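Local coordinates for protein peptide amidase (Stenotrophomonas maltophilia, PDB 1M22) that probably hydrolyses amide bonds, including those of peptide amides, as a serine hydrolase of the amidase signature family, at residues Thr184-Ser189 and Ser220-Gly225; Val206-Arg211 and Thr466-Pro471; Asp26-Thr31 and Glu61-Asp66; Asp15-Met20 and His79-Leu84. All blocks are in the same frame, centred on the assembly; numbering follows the deposited sequence.

Contact 1: residues Thr184-Ser189 and Ser220-Gly225; sequences TETDGS and SQDTAG
Thr186 sets OG1 anti to its own carbonyl carbon (chi1 -64°), and Asp222 places CG in the same relation (chi1 -77°), which leaves the two side chains side by side and pointing the same way. The hydroxyl OG1 of Thr186 donates to OD1 of Asp222 over 2.7 Å, coming from above the carboxylate plane. Backbone N-H groups of Ser218 and Ile217 bind OD1 and OD2 respectively, so the carboxylate is held at both oxygens. Gln221, extended beyond CG, runs to the Thr186 carbonyl: NE2 of Gln221 gives a hydrogen bond of 3.0 Å to Thr186 O, standing above that carbonyl plane while the oxygen lies close to the plane of the amide. Behind these two bonds the chains join as antiparallel strands. Glu185 and Thr223 form a hydrogen-bonded pair, with Glu185 N 2.8 Å from Thr223 O and Thr223 N 3.1 Å from Glu185 O. Thr184 and Ala224 follow as a non-hydrogen-bonded pair, their CA atoms 4.0 Å apart. Beyond the strand, Glu185 accepts from Ile190 N through OE1 and weakly from Gly188 N through OE2, bracing the turn that carries the nucleophile Ser189, whose OG is bonded to Ser165 OG. Thr184 OG1 meets the catalytic Lys86 NZ and also Asn88 ND2. The pairing probably holds Thr184 where its hydroxyl can help to position the lysine of the Ser-Ser-Lys catalytic triad.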
loop_
_atom_site.group_PDB
_atom_site.type_symbol
_atom_site.label_atom_id
_atom_site.label_comp_id
_atom_site.label_asym_id
_atom_site.label_seq_id
_atom_site.Cartn_x
_atom_site.Cartn_y
_atom_site.Cartn_z
ATOM N N THR A 184 2.573 1.157 2.413
ATOM C CA THR A 184 3.686 0.222 2.543
ATOM C C THR A 184 3.111 -1.132 2.915
ATOM O O THR A 184 2.036 -1.222 3.514
ATOM C CB THR A 184 4.744 0.621 3.628
ATOM O OG1 THR A 184 4.207 0.413 4.940
ATOM C CG2 THR A 184 5.179 2.064 3.465
ATOM N N GLU A 185 3.818 -2.188 2.533
ATOM C CA GLU A 185 3.372 -3.533 2.843
ATOM C C GLU A 185 4.508 -4.407 3.340
ATOM O O GLU A 185 5.632 -4.350 2.833
ATOM C CB GLU A 185 2.732 -4.210 1.617
ATOM C CG GLU A 185 2.336 -5.674 1.892
ATOM C CD GLU A 185 1.230 -6.219 0.988
ATOM O OE1 GLU A 185 0.390 -5.431 0.498
ATOM O OE2 GLU A 185 1.183 -7.455 0.795
ATOM N N THR A 186 4.197 -5.201 4.357
ATOM C CA THR A 186 5.126 -6.170 4.915
ATOM C C THR A 186 4.423 -7.499 4.616
ATOM O O THR A 186 5.030 -8.434 4.104
ATOM C CB THR A 186 5.333 -5.936 6.416
ATOM O OG1 THR A 186 5.948 -4.652 6.601
ATOM C CG2 THR A 186 6.234 -7.013 7.005
ATOM N N ASP A 187 3.131 -7.567 4.927
ATOM C CA ASP A 187 2.315 -8.737 4.602
ATOM C C ASP A 187 0.836 -8.347 4.587
ATOM O O ASP A 187 0.145 -8.414 5.608
ATOM C CB ASP A 187 2.531 -9.905 5.572
ATOM C CG ASP A 187 1.914 -11.202 5.049
ATOM O OD1 ASP A 187 0.897 -11.134 4.328
ATOM O OD2 ASP A 187 2.436 -12.296 5.351
ATOM N N GLY A 188 0.378 -7.914 3.414
ATOM C CA GLY A 188 -1.008 -7.526 3.216
ATOM C C GLY A 188 -1.355 -6.058 3.408
ATOM O O GLY A 188 -2.442 -5.634 3.003
ATOM N N SER A 189 -0.441 -5.275 3.978
ATOM C CA SER A 189 -0.718 -3.867 4.275
ATOM C C SER A 189 -1.037 -2.895 3.145
ATOM O O SER A 189 -1.438 -1.761 3.415
ATOM C CB SER A 189 0.390 -3.287 5.149
ATOM O OG SER A 189 0.244 -3.746 6.485
ATOM N N SER A 220 13.442 -7.850 4.502
ATOM C CA SER A 220 13.192 -8.924 3.552
ATOM C C SER A 220 11.866 -8.780 2.802
ATOM O O SER A 220 11.772 -9.172 1.635
ATOM C CB SER A 220 13.201 -10.283 4.264
ATOM O OG SER A 220 14.501 -10.622 4.719
ATOM N N GLN A 221 10.854 -8.202 3.451
ATOM C CA GLN A 221 9.527 -8.090 2.841
ATOM C C GLN A 221 8.964 -6.691 2.618
ATOM O O GLN A 221 8.068 -6.514 1.796
ATOM C CB GLN A 221 8.522 -8.893 3.683
ATOM C CG GLN A 221 8.936 -10.350 3.869
ATOM C CD GLN A 221 7.977 -11.187 4.707
ATOM O OE1 GLN A 221 8.314 -12.302 5.103
ATOM N NE2 GLN A 221 6.781 -10.667 4.970
ATOM N N ASP A 222 9.478 -5.704 3.340
ATOM C CA ASP A 222 8.976 -4.335 3.246
ATOM C C ASP A 222 9.097 -3.660 1.894
ATOM O O ASP A 222 10.104 -3.791 1.209
ATOM C CB ASP A 222 9.720 -3.409 4.213
ATOM C CG ASP A 222 9.288 -3.550 5.660
ATOM O OD1 ASP A 222 8.574 -4.506 6.019
ATOM O OD2 ASP A 222 9.698 -2.670 6.451
ATOM N N THR A 223 8.064 -2.915 1.526
ATOM C CA THR A 223 8.121 -2.096 0.329
ATOM C C THR A 223 6.980 -1.112 0.276
ATOM O O THR A 223 5.864 -1.398 0.716
ATOM C CB THR A 223 8.122 -2.889 -0.995
ATOM O OG1 THR A 223 8.291 -1.964 -2.083
ATOM C CG2 THR A 223 6.819 -3.646 -1.186
ATOM N N ALA A 224 7.283 0.072 -0.233
ATOM C CA ALA A 224 6.273 1.092 -0.418
ATOM C C ALA A 224 5.616 0.750 -1.751
ATOM O O ALA A 224 6.173 0.004 -2.568
ATOM C CB ALA A 224 6.910 2.472 -0.481
ATOM N N GLY A 225 4.428 1.289 -1.973
ATOM C CA GLY A 225 3.732 1.024 -3.214
ATOM C C GLY A 225 2.596 2.001 -3.394
ATOM O O GLY A 225 2.122 2.594 -2.423
#

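Contact 2: residues Val206-Arg211 and Thr466-Pro471; sequences VGLVSR and TAWSEP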
loop_
_atom_site.group_PDB
_atom_site.type_symbol
_atom_site.label_atom_id
_atom_site.label_comp_id
_atom_site.label_asym_id
_atom_site.label_seq_id
_atom_site.Cartn_x
_atom_site.Cartn_y
_atom_site.Cartn_z
ATOM N N VAL A 206 10.312 -6.603 -3.940
ATOM C CA VAL A 206 11.183 -5.963 -2.963
ATOM C C VAL A 206 12.477 -5.585 -3.677
ATOM O O VAL A 206 13.179 -6.442 -4.217
ATOM C CB VAL A 206 11.482 -6.907 -1.782
ATOM C CG1 VAL A 206 12.570 -6.307 -0.898
ATOM C CG2 VAL A 206 10.212 -7.129 -0.972
ATOM N N GLY A 207 12.776 -4.292 -3.690
ATOM C CA GLY A 207 13.972 -3.822 -4.363
ATOM C C GLY A 207 13.666 -2.873 -5.506
ATOM O O GLY A 207 14.564 -2.176 -5.980
ATOM N N LEU A 208 12.416 -2.834 -5.962
ATOM C CA LEU A 208 12.060 -1.931 -7.053
ATOM C C LEU A 208 12.012 -0.490 -6.560
ATOM O O LEU A 208 12.434 0.427 -7.260
ATOM C CB LEU A 208 10.698 -2.303 -7.654
ATOM C CG LEU A 208 10.258 -1.413 -8.830
ATOM C CD1 LEU A 208 11.212 -1.597 -10.005
ATOM C CD2 LEU A 208 8.832 -1.766 -9.241
ATOM N N VAL A 209 11.494 -0.307 -5.347
ATOM C CA VAL A 209 11.356 1.009 -4.729
ATOM C C VAL A 209 12.140 1.050 -3.419
ATOM O O VAL A 209 11.987 0.175 -2.564
ATOM C CB VAL A 209 9.870 1.326 -4.434
ATOM C CG1 VAL A 209 9.741 2.712 -3.811
ATOM C CG2 VAL A 209 9.050 1.228 -5.716
ATOM N N SER A 210 12.967 2.075 -3.253
ATOM C CA SER A 210 13.775 2.192 -2.048
ATOM C C SER A 210 12.969 2.255 -0.756
ATOM O O SER A 210 11.934 2.918 -0.688
ATOM C CB SER A 210 14.655 3.436 -2.135
ATOM O OG SER A 210 15.438 3.567 -0.961
ATOM N N ARG A 211 13.464 1.566 0.270
ATOM C CA ARG A 211 12.828 1.587 1.581
ATOM C C ARG A 211 13.545 2.591 2.484
ATOM O O ARG A 211 13.225 2.706 3.670
ATOM C CB ARG A 211 12.869 0.205 2.252
ATOM C CG ARG A 211 11.865 -0.825 1.728
ATOM C CD ARG A 211 12.345 -1.506 0.453
ATOM N NE ARG A 211 13.645 -2.149 0.643
ATOM C CZ ARG A 211 13.841 -3.280 1.315
ATOM N NH1 ARG A 211 12.822 -3.928 1.865
ATOM N NH2 ARG A 211 15.074 -3.747 1.470
ATOM N N THR A 466 5.823 -13.384 -10.627
ATOM C CA THR A 466 7.165 -13.628 -10.124
ATOM C C THR A 466 7.926 -12.303 -10.022
ATOM O O THR A 466 7.439 -11.256 -10.449
ATOM C CB THR A 466 7.933 -14.623 -11.027
ATOM O OG1 THR A 466 9.129 -15.043 -10.357
ATOM C CG2 THR A 466 8.299 -13.980 -12.358
ATOM N N ALA A 467 9.122 -12.348 -9.447
ATOM C CA ALA A 467 9.923 -11.147 -9.284
ATOM C C ALA A 467 10.074 -10.340 -10.570
ATOM O O ALA A 467 10.292 -10.896 -11.649
ATOM C CB ALA A 467 11.303 -11.513 -8.740
ATOM N N TRP A 468 9.936 -9.022 -10.437
ATOM C CA TRP A 468 10.103 -8.071 -11.534
ATOM C C TRP A 468 9.066 -8.136 -12.652
ATOM O O TRP A 468 9.286 -7.586 -13.732
ATOM C CB TRP A 468 11.517 -8.218 -12.120
ATOM C CG TRP A 468 12.581 -8.350 -11.058
ATOM C CD1 TRP A 468 13.377 -9.439 -10.824
ATOM C CD2 TRP A 468 12.923 -7.384 -10.053
ATOM N NE1 TRP A 468 14.186 -9.211 -9.736
ATOM C CE2 TRP A 468 13.929 -7.958 -9.244
ATOM C CE3 TRP A 468 12.476 -6.087 -9.759
ATOM C CZ2 TRP A 468 14.497 -7.281 -8.158
ATOM C CZ3 TRP A 468 13.041 -5.414 -8.676
ATOM C CH2 TRP A 468 14.041 -6.016 -7.891
ATOM N N SER A 469 7.926 -8.772 -12.392
ATOM C CA SER A 469 6.883 -8.889 -13.410
ATOM C C SER A 469 5.850 -7.758 -13.393
ATOM O O SER A 469 4.768 -7.903 -13.964
ATOM C CB SER A 469 6.164 -10.239 -13.278
ATOM O OG SER A 469 5.462 -10.344 -12.053
ATOM N N GLU A 470 6.179 -6.632 -12.762
ATOM C CA GLU A 470 5.245 -5.506 -12.708
ATOM C C GLU A 470 4.709 -5.081 -14.074
ATOM O O GLU A 470 3.521 -4.807 -14.210
ATOM C CB GLU A 470 5.880 -4.287 -12.031
ATOM C CG GLU A 470 6.145 -4.441 -10.541
ATOM C CD GLU A 470 7.445 -5.156 -10.242
ATOM O OE1 GLU A 470 8.222 -5.442 -11.182
ATOM O OE2 GLU A 470 7.692 -5.417 -9.055
ATOM N N PRO A 471 5.573 -5.004 -15.102
ATOM C CA PRO A 471 5.055 -4.594 -16.415
ATOM C C PRO A 471 3.907 -5.487 -16.888
ATOM O O PRO A 471 2.871 -4.998 -17.344
ATOM C CB PRO A 471 6.280 -4.704 -17.319
ATOM C CG PRO A 471 7.418 -4.395 -16.380
ATOM C CD PRO A 471 7.038 -5.176 -15.142
#
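Gly207 and Trp468, which meet across this contact, both have positive phi angles (118° and 67°), the latter as the third residue of a type II beta turn running from Thr466 to Ser469. The six-membered part of the indole points its outer edge at the other backbone: CH2 of Trp468 lies 4.0 Å from Gly207 C, near the plane of the ring, and CZ3 of Trp468 comes within 3.8 Å of Leu208 N. The bare backbone of Gly207 lets the ring come this close. CB of Leu208 adds an apolar contact of 4.0 Å to CZ3 of Trp468. From there Leu208 carries CG anti to its backbone N (chi1 -179°) and meets Glu470 tip to tip, CD2 of Leu208 being 3.8 Å from CD of Glu470. The acid is bent at chi2, and its OE2 is bonded to Thr205 OG1, which also bonds to Trp468 N. Thr466 O closes the turn with two donors, Ser469 N at 3.2 Å and Ser469 OG at 2.7 Å, the hydroxyl using a carbonyl lone pair. Elsewhere, Arg257 binds the carbonyl oxygens of Gly207 and Leu208, while Met254 and Pro255 pack on Trp468. Strands 200-203 and 457-464 run parallel in the central sheet, separated by strand 446-454, so the contact joins the loops that leave them at the same end. It is loop packing at the edge of a strand-to-helix connection, where the chain enters helix 470-484 of the layered alpha/beta amidase fold.

Contact 3: residues Asp26-Thr31 and Glu61-Asp66; sequences DSTTLT and EAAERD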
loop_
_atom_site.group_PDB
_atom_site.type_symbol
_atom_site.label_atom_id
_atom_site.label_comp_id
_atom_site.label_asym_id
_atom_site.label_seq_id
_atom_site.Cartn_x
_atom_site.Cartn_y
_atom_site.Cartn_z
ATOM N N ASP A 26 -5.268 24.613 -12.111
ATOM C CA ASP A 26 -3.910 24.780 -11.616
ATOM C C ASP A 26 -3.756 23.990 -10.327
ATOM O O ASP A 26 -4.745 23.586 -9.706
ATOM C CB ASP A 26 -3.537 26.251 -11.401
ATOM C CG ASP A 26 -4.528 26.994 -10.554
ATOM O OD1 ASP A 26 -5.044 26.420 -9.573
ATOM O OD2 ASP A 26 -4.778 28.177 -10.865
ATOM N N SER A 27 -2.513 23.762 -9.933
ATOM C CA SER A 27 -2.236 22.982 -8.741
ATOM C C SER A 27 -2.820 23.562 -7.460
ATOM O O SER A 27 -3.312 22.816 -6.614
ATOM C CB SER A 27 -0.730 22.787 -8.584
ATOM O OG SER A 27 -0.461 21.844 -7.559
ATOM N N THR A 28 -2.784 24.883 -7.304
ATOM C CA THR A 28 -3.321 25.473 -6.084
ATOM C C THR A 28 -4.826 25.241 -5.951
ATOM O O THR A 28 -5.324 24.984 -4.856
ATOM C CB THR A 28 -3.011 26.988 -5.987
ATOM O OG1 THR A 28 -3.497 27.661 -7.152
ATOM C CG2 THR A 28 -1.513 27.214 -5.866
ATOM N N THR A 29 -5.550 25.313 -7.062
ATOM C CA THR A 29 -6.993 25.090 -7.030
ATOM C C THR A 29 -7.281 23.640 -6.643
ATOM O O THR A 29 -8.112 23.364 -5.776
ATOM C CB THR A 29 -7.635 25.384 -8.403
ATOM O OG1 THR A 29 -7.427 26.762 -8.741
ATOM C CG2 THR A 29 -9.127 25.103 -8.369
ATOM N N LEU A 30 -6.582 22.713 -7.290
ATOM C CA LEU A 30 -6.761 21.290 -7.019
ATOM C C LEU A 30 -6.378 20.965 -5.576
ATOM O O LEU A 30 -7.111 20.267 -4.867
ATOM C CB LEU A 30 -5.910 20.474 -7.995
ATOM C CG LEU A 30 -6.001 18.948 -7.937
ATOM C CD1 LEU A 30 -7.444 18.493 -8.102
ATOM C CD2 LEU A 30 -5.129 18.363 -9.038
ATOM N N THR A 31 -5.236 21.487 -5.143
ATOM C CA THR A 31 -4.751 21.259 -3.790
ATOM C C THR A 31 -5.725 21.793 -2.741
ATOM O O THR A 31 -6.058 21.091 -1.782
ATOM C CB THR A 31 -3.363 21.906 -3.598
ATOM O OG1 THR A 31 -2.418 21.245 -4.450
ATOM C CG2 THR A 31 -2.901 21.790 -2.154
ATOM N N GLU A 61 3.905 24.642 -1.955
ATOM C CA GLU A 61 4.400 23.711 -2.963
ATOM C C GLU A 61 3.564 23.801 -4.238
ATOM O O GLU A 61 4.108 23.886 -5.340
ATOM C CB GLU A 61 4.374 22.277 -2.416
ATOM C CG GLU A 61 5.505 21.967 -1.435
ATOM C CD GLU A 61 5.396 20.582 -0.802
ATOM O OE1 GLU A 61 5.079 19.603 -1.518
ATOM O OE2 GLU A 61 5.648 20.468 0.415
ATOM N N ALA A 62 2.244 23.791 -4.087
ATOM C CA ALA A 62 1.352 23.877 -5.236
ATOM C C ALA A 62 1.584 25.174 -6.014
ATOM O O ALA A 62 1.631 25.170 -7.245
ATOM C CB ALA A 62 -0.103 23.789 -4.776
ATOM N N ALA A 63 1.732 26.281 -5.289
ATOM C CA ALA A 63 1.951 27.582 -5.917
ATOM C C ALA A 63 3.277 27.635 -6.667
ATOM O O ALA A 63 3.385 28.290 -7.703
ATOM C CB ALA A 63 1.897 28.682 -4.866
ATOM N N GLU A 64 4.285 26.944 -6.145
ATOM C CA GLU A 64 5.584 26.923 -6.800
ATOM C C GLU A 64 5.488 26.090 -8.077
ATOM O O GLU A 64 6.076 26.441 -9.098
ATOM C CB GLU A 64 6.647 26.344 -5.862
ATOM C CG GLU A 64 8.082 26.560 -6.333
ATOM C CD GLU A 64 8.411 28.025 -6.569
ATOM O OE1 GLU A 64 8.087 28.859 -5.698
ATOM O OE2 GLU A 64 9.002 28.341 -7.625
ATOM N N ARG A 65 4.740 24.989 -8.026
ATOM C CA ARG A 65 4.582 24.154 -9.212
ATOM C C ARG A 65 3.851 24.958 -10.290
ATOM O O ARG A 65 4.155 24.833 -11.474
ATOM C CB ARG A 65 3.786 22.879 -8.906
ATOM C CG ARG A 65 4.341 21.969 -7.796
ATOM C CD ARG A 65 5.707 21.330 -8.040
ATOM N NE ARG A 65 6.789 22.236 -7.796
ATOM C CZ ARG A 65 7.620 22.412 -6.773
ATOM N NH1 ARG A 65 7.648 21.716 -5.641
ATOM N NH2 ARG A 65 8.468 23.403 -6.944
ATOM N N ASP A 66 2.888 25.781 -9.881
ATOM C CA ASP A 66 2.157 26.595 -10.845
ATOM C C ASP A 66 3.058 27.675 -11.443
ATOM O O ASP A 66 2.966 27.971 -12.634
ATOM C CB ASP A 66 0.918 27.235 -10.207
ATOM C CG ASP A 66 -0.205 26.232 -9.972
ATOM O OD1 ASP A 66 -0.245 25.204 -10.685
ATOM O OD2 ASP A 66 -1.056 26.482 -9.089
#
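An antiparallel pair of helices meets here at the N-terminus of one of them: Asp66, on helix 58-70, has CG anti to its carbonyl carbon (chi1 -74°) and sets its carboxylate against the first turn of helix 27-43. OD1 of Asp66 accepts from Ser27 N at 2.8 Å through its syn lone pair, and OD2 accepts from Thr28 N at 3.0 Å, also on the syn side. Asp26 occupies the N-cap of the same helix. Its OD1 receives Thr29 N at 2.8 Å and the Thr29 hydroxyl as well. OD1 of Asp26 lies 4.0 Å from OD2 of Asp66; their mutual repulsion is probably offset by the helix dipole and the N-H donors. Farther along, CB of Ala62 points at a pair of hydroxyls, 3.4 Å from Ser27 OG and 3.5 Å from Thr31 OG1, while CG2 of Thr28 lies 3.8 Å from CB of Ala63. Ser27 OG is itself hydrogen-bonded to Gly80 O, and Thr31 OG1 to Ser27 O. With Ala62 at the interface, the axes of segments 27-31 and 61-66 come within 8.3 Å, 152° apart. This is a close antiparallel helix pair in which an aspartate of one helix accepts the first N-H groups of the other, beside that helix's own N-cap.

Contact 4: residues Asp15-Met20 and His79-Leu84; sequences DLQARM and HGIPLL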
loop_
_atom_site.group_PDB
_atom_site.type_symbol
_atom_site.label_atom_id
_atom_site.label_comp_id
_atom_site.label_asym_id
_atom_site.label_seq_id
_atom_site.Cartn_x
_atom_site.Cartn_y
_atom_site.Cartn_z
ATOM N N ASP A 15 -5.687 12.837 -16.637
ATOM C CA ASP A 15 -6.722 13.808 -16.967
ATOM C C ASP A 15 -6.499 15.106 -16.198
ATOM O O ASP A 15 -6.651 16.193 -16.753
ATOM C CB ASP A 15 -8.108 13.232 -16.673
ATOM C CG ASP A 15 -8.496 12.136 -17.647
ATOM O OD1 ASP A 15 -8.552 12.415 -18.863
ATOM O OD2 ASP A 15 -8.741 10.996 -17.201
ATOM N N LEU A 16 -6.137 15.001 -14.923
ATOM C CA LEU A 16 -5.871 16.194 -14.126
ATOM C C LEU A 16 -4.693 16.931 -14.757
ATOM O O LEU A 16 -4.693 18.162 -14.853
ATOM C CB LEU A 16 -5.534 15.812 -12.681
ATOM C CG LEU A 16 -6.684 15.230 -11.852
ATOM C CD1 LEU A 16 -6.146 14.726 -10.518
ATOM C CD2 LEU A 16 -7.769 16.285 -11.634
ATOM N N GLN A 17 -3.691 16.172 -15.195
ATOM C CA GLN A 17 -2.514 16.757 -15.824
ATOM C C GLN A 17 -2.899 17.443 -17.134
ATOM O O GLN A 17 -2.419 18.535 -17.433
ATOM C CB GLN A 17 -1.457 15.677 -16.083
ATOM C CG GLN A 17 -0.129 16.221 -16.600
ATOM C CD GLN A 17 0.450 17.284 -15.691
ATOM O OE1 GLN A 17 0.594 18.443 -16.083
ATOM N NE2 GLN A 17 0.777 16.899 -14.467
ATOM N N ALA A 18 -3.772 16.807 -17.909
ATOM C CA ALA A 18 -4.219 17.383 -19.172
ATOM C C ALA A 18 -4.947 18.700 -18.913
ATOM O O ALA A 18 -4.763 19.673 -19.646
ATOM C CB ALA A 18 -5.139 16.411 -19.899
ATOM N N ARG A 19 -5.776 18.732 -17.874
ATOM C CA ARG A 19 -6.517 19.943 -17.539
ATOM C C ARG A 19 -5.581 21.085 -17.155
ATOM O O ARG A 19 -5.774 22.223 -17.584
ATOM C CB ARG A 19 -7.493 19.680 -16.391
ATOM C CG ARG A 19 -8.579 18.672 -16.709
ATOM C CD ARG A 19 -9.535 18.530 -15.535
ATOM N NE ARG A 19 -10.518 17.471 -15.739
ATOM C CZ ARG A 19 -11.531 17.227 -14.914
ATOM N NH1 ARG A 19 -11.697 17.968 -13.826
ATOM N NH2 ARG A 19 -12.376 16.239 -15.173
ATOM N N MET A 20 -4.569 20.787 -16.344
ATOM C CA MET A 20 -3.621 21.812 -15.931
ATOM C C MET A 20 -2.787 22.276 -17.119
ATOM O O MET A 20 -2.493 23.462 -17.257
ATOM C CB MET A 20 -2.702 21.285 -14.820
ATOM C CG MET A 20 -3.416 21.028 -13.494
ATOM S SD MET A 20 -2.301 20.668 -12.107
ATOM C CE MET A 20 -1.946 18.934 -12.385
ATOM N N HIS A 79 3.503 16.613 -12.360
ATOM C CA HIS A 79 3.668 18.022 -12.021
ATOM C C HIS A 79 2.378 18.644 -11.490
ATOM O O HIS A 79 1.384 18.751 -12.212
ATOM C CB HIS A 79 4.148 18.803 -13.246
ATOM C CG HIS A 79 4.642 20.179 -12.926
ATOM N ND1 HIS A 79 5.981 20.507 -12.932
ATOM C CD2 HIS A 79 3.981 21.305 -12.566
ATOM C CE1 HIS A 79 6.123 21.775 -12.591
ATOM N NE2 HIS A 79 4.925 22.283 -12.364
ATOM N N GLY A 80 2.405 19.055 -10.225
ATOM C CA GLY A 80 1.242 19.677 -9.612
ATOM C C GLY A 80 0.191 18.739 -9.037
ATOM O O GLY A 80 -0.829 19.200 -8.534
ATOM N N ILE A 81 0.433 17.432 -9.100
ATOM C CA ILE A 81 -0.516 16.438 -8.590
ATOM C C ILE A 81 -0.396 16.249 -7.075
ATOM O O ILE A 81 0.669 15.899 -6.576
ATOM C CB ILE A 81 -0.289 15.072 -9.283
ATOM C CG1 ILE A 81 -0.537 15.203 -10.788
ATOM C CG2 ILE A 81 -1.189 14.009 -8.665
ATOM C CD1 ILE A 81 -1.969 15.529 -11.165
ATOM N N PRO A 82 -1.490 16.485 -6.326
ATOM C CA PRO A 82 -1.466 16.330 -4.864
ATOM C C PRO A 82 -1.608 14.881 -4.412
ATOM O O PRO A 82 -2.483 14.157 -4.895
ATOM C CB PRO A 82 -2.659 17.169 -4.394
ATOM C CG PRO A 82 -2.952 18.083 -5.557
ATOM C CD PRO A 82 -2.705 17.199 -6.745
ATOM N N LEU A 83 -0.769 14.474 -3.465
ATOM C CA LEU A 83 -0.810 13.112 -2.949
ATOM C C LEU A 83 -0.607 13.047 -1.439
ATOM O O LEU A 83 -0.217 14.033 -0.807
ATOM C CB LEU A 83 0.241 12.254 -3.665
ATOM C CG LEU A 83 1.711 12.687 -3.633
ATOM C CD1 LEU A 83 2.316 12.414 -2.261
ATOM C CD2 LEU A 83 2.479 11.921 -4.706
ATOM N N LEU A 84 -0.891 11.880 -0.868
ATOM C CA LEU A 84 -0.738 11.646 0.569
ATOM C C LEU A 84 0.255 10.514 0.814
ATOM O O LEU A 84 0.394 9.612 -0.014
ATOM C CB LEU A 84 -2.092 11.302 1.191
ATOM C CG LEU A 84 -3.072 12.474 1.323
ATOM C CD1 LEU A 84 -4.481 11.937 1.482
ATOM C CD2 LEU A 84 -2.690 13.347 2.513
#
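Met20 crosses to the loop at His79-Ile81 through the far end of its side chain. CB and CG serve as the lead from helix 13-21, with CG anti to the carbonyl carbon; SD then comes 4.1 Å from Gly80 O, and the bend at chi3 (-81°) turns CE back over the loop. There CE of Met20 lies 3.3 Å from His79 O and 3.6 Å from CD1 of Ile81, the two side chains crossing obliquely. Gly80 has a positive phi (84°) and no side chain, which lets the thioether lie close to the backbone. One turn earlier on the helix, CB of Leu16 touches the same CD1 of Ile81 at 3.9 Å, so the isoleucine methyl is shared by two helix residues. Gln17 supplies the polar link. NE2 of Gln17 donates to His79 O at 3.0 Å along a fairly straight bond (162°), with the acceptor near the amide plane and the donor tilted from the carbonyl plane. That same nitrogen is bonded to Pro77 O, and OE1 to Arg69 NH2. His79 is held too: its NE2 bonds to Arg65 O and its ND1 to Arg75 N, a pattern consistent with a neutral ring protonated at NE2. The contact therefore combines apolar packing with a primary amide that matches its donor and acceptor ends to the loop and to helix 58-70, fastening helix 13-21 beside the start of strand 82-86.

Overall arrangement
The four contacts fall into two groups. Contacts 3 and 4, with centres 9 Å apart, share the helical region before strand 82-86: Ser27 OG is 2.8 Å from Gly80 O, probably a hydrogen bond, and Pro82 packs on Leu30 and Thr31. Contacts 1 and 2, centres 11 Å apart, are joined by Arg211 NH1, 2.8 Å from Asp222 O; Arg211 also forms a salt bridge with a bound EPE molecule, probably from the crystallisation liquor. Contact 1 holds the catalytic nucleophile, and contact 3 lies remote from it, about 31 Å between centres. Contact 4 approaches contact 1 to about 8 Å between nearest atoms, since strands 82-86 and 180-185 are neighbours in the sheet.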